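Local coordinates for ABC transporter periplasmic-binding protein YtfQ (Mycobacterium smegmatis, PDB 6HB0) that probably binds carbohydrate outside the membrane, as the solute-binding protein of an L-arabinofuranose ABC transporter, at residues 32-37 / 260-265. Sequence-based numbering, arbitrary orientation.
Sequences GWRTAN and IVECNP. With ZN (zinc ion), chain F.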
# COMPACT_ATOMS: atom_id res chain seq x y z
N GLY A 32 -8.75 -5.99 -0.74
CA GLY A 32 -7.49 -5.85 -1.48
C GLY A 32 -6.30 -5.46 -0.61
O GLY A 32 -6.32 -5.59 0.61
N TRP A 33 -5.29 -4.91 -1.26
CA TRP A 33 -3.91 -4.85 -0.75
C TRP A 33 -3.48 -3.55 -0.04
O TRP A 33 -2.82 -3.60 1.01
CB TRP A 33 -2.98 -5.08 -1.95
CG TRP A 33 -3.18 -6.43 -2.62
CD1 TRP A 33 -3.56 -6.68 -3.93
CD2 TRP A 33 -2.97 -7.71 -2.01
NE1 TRP A 33 -3.60 -8.05 -4.16
CE2 TRP A 33 -3.24 -8.71 -3.00
CE3 TRP A 33 -2.57 -8.13 -0.72
CZ2 TRP A 33 -3.13 -10.09 -2.74
CZ3 TRP A 33 -2.48 -9.51 -0.45
CH2 TRP A 33 -2.76 -10.48 -1.46
N ARG A 34 -3.80 -2.41 -0.63
CA ARG A 34 -3.44 -1.09 -0.07
C ARG A 34 -4.62 -0.18 -0.37
O ARG A 34 -4.57 0.66 -1.26
CB ARG A 34 -2.13 -0.58 -0.69
CG ARG A 34 -1.34 0.43 0.13
CD ARG A 34 -0.78 -0.15 1.40
NE ARG A 34 0.64 -0.53 1.36
CZ ARG A 34 1.17 -1.40 2.22
NH1 ARG A 34 2.45 -1.69 2.18
NH2 ARG A 34 0.41 -1.99 3.13
N THR A 35 -5.70 -0.42 0.35
CA THR A 35 -7.01 0.16 0.06
C THR A 35 -7.38 1.15 1.16
O THR A 35 -7.19 0.88 2.37
CB THR A 35 -8.06 -0.97 -0.04
OG1 THR A 35 -7.64 -1.90 -1.05
CG2 THR A 35 -9.43 -0.41 -0.39
N ALA A 36 -7.86 2.32 0.75
CA ALA A 36 -8.37 3.27 1.71
C ALA A 36 -9.60 2.62 2.38
O ALA A 36 -10.40 1.93 1.75
CB ALA A 36 -8.77 4.57 1.03
N ASN A 37 -9.67 2.78 3.68
CA ASN A 37 -10.66 2.12 4.50
C ASN A 37 -11.82 3.10 4.64
O ASN A 37 -11.67 4.30 4.38
CB ASN A 37 -9.99 1.84 5.81
CG ASN A 37 -9.64 3.12 6.55
OD1 ASN A 37 -10.53 3.75 7.06
ND2 ASN A 37 -8.37 3.50 6.60
N ILE A 260 11.79 -0.69 7.60
CA ILE A 260 10.46 -0.87 7.05
C ILE A 260 10.12 0.26 6.10
O ILE A 260 10.46 1.43 6.33
CB ILE A 260 9.45 -0.95 8.18
CG1 ILE A 260 9.57 -2.27 8.91
CG2 ILE A 260 8.02 -0.82 7.64
CD1 ILE A 260 8.76 -2.28 10.19
N VAL A 261 9.48 -0.08 4.98
CA VAL A 261 8.96 0.88 4.04
C VAL A 261 7.47 0.65 3.85
O VAL A 261 7.00 -0.50 3.99
CB VAL A 261 9.66 0.84 2.66
CG1 VAL A 261 11.13 1.18 2.82
CG2 VAL A 261 9.52 -0.50 2.03
N GLU A 262 6.74 1.68 3.48
CA GLU A 262 5.33 1.54 3.09
C GLU A 262 4.98 2.65 2.19
O GLU A 262 5.42 3.77 2.42
CB GLU A 262 4.42 1.55 4.30
CG GLU A 262 2.96 1.32 3.92
CD GLU A 262 1.99 1.34 5.08
OE1 GLU A 262 2.32 0.71 6.10
OE2 GLU A 262 0.87 1.94 4.96
N CYS A 263 4.21 2.37 1.14
CA CYS A 263 3.56 3.37 0.35
C CYS A 263 2.10 3.34 0.84
O CYS A 263 1.43 2.31 0.77
CB CYS A 263 3.59 3.04 -1.14
SG CYS A 263 2.87 4.34 -2.17
N ASN A 264 1.62 4.46 1.34
CA ASN A 264 0.27 4.51 1.89
C ASN A 264 -0.83 4.36 0.82
O ASN A 264 -0.68 4.71 -0.34
CB ASN A 264 -0.01 5.85 2.58
CG ASN A 264 0.72 6.05 3.86
OD1 ASN A 264 0.88 7.19 4.26
ND2 ASN A 264 1.12 5.00 4.54
N PRO A 265 -1.97 3.84 1.25
CA PRO A 265 -3.15 4.08 0.43
C PRO A 265 -3.58 5.54 0.50
O PRO A 265 -3.00 6.38 1.24
CB PRO A 265 -4.21 3.20 1.08
CG PRO A 265 -3.84 3.23 2.51
CD PRO A 265 -2.31 3.27 2.55
ZN ZN F . 4.58 5.83 -2.24
O HOH W 1 3.90 7.52 -3.12
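Arg34 reaches from the loop before helix 38-48, in one lobe of this two-lobed binding protein, to the end of strand 259-263 in the other, and lays its guanidinium over the side chain of Glu262. With CG anti to the backbone N (chi1 -156°), Arg34 CG comes 3.4 Å from Cys263 O, and bends at chi2 and chi3 set CD and NE beside the same oxygen. Glu262 CG lies over one face of the guanidinium, displaced toward its rim, with NH1 of Arg34 3.5 Å from it. The carboxylate plane of Glu262 is stacked on the guanidinium with 22° between them. OE2 of Glu262 is therefore well out of the guanidinium plane, 4.4 Å from Arg34 NH2, and no N-H points at it. NH1 instead forms salt bridges with Asp243 and Glu129, while Glu262 OE1 accepts from Ala244 N. Asn264 ND2 donates a hydrogen bond to Glu262 OE2 (3.1 Å), from above the carboxylate plane, and another to Glu293.

Closer to the backbone, Arg34 CG and CD each lie 3.9 Å from Pro265 CD, the two side chains crossing at a slant, and Pro265 CB rests against Arg34 O. Cys263 O lies oblique to the guanidinium, 3.0 Å from Arg34 NE. Cys263 SG binds a zinc ion at 2.3 Å, together with Glu128, Asp292 and a water.

Pro265 lies where the chain crosses between lobes, a position consistent with the edge of the family's solute cleft. The contact links the lobes mainly through Arg34, with Pro265 also against Thr35 and Ala36. The acidic surrounding of Glu262, Asp243 and Glu129 would be expected to stabilise the guanidinium cation, and Arg34 in turn probably eases the repulsion between these carboxylates.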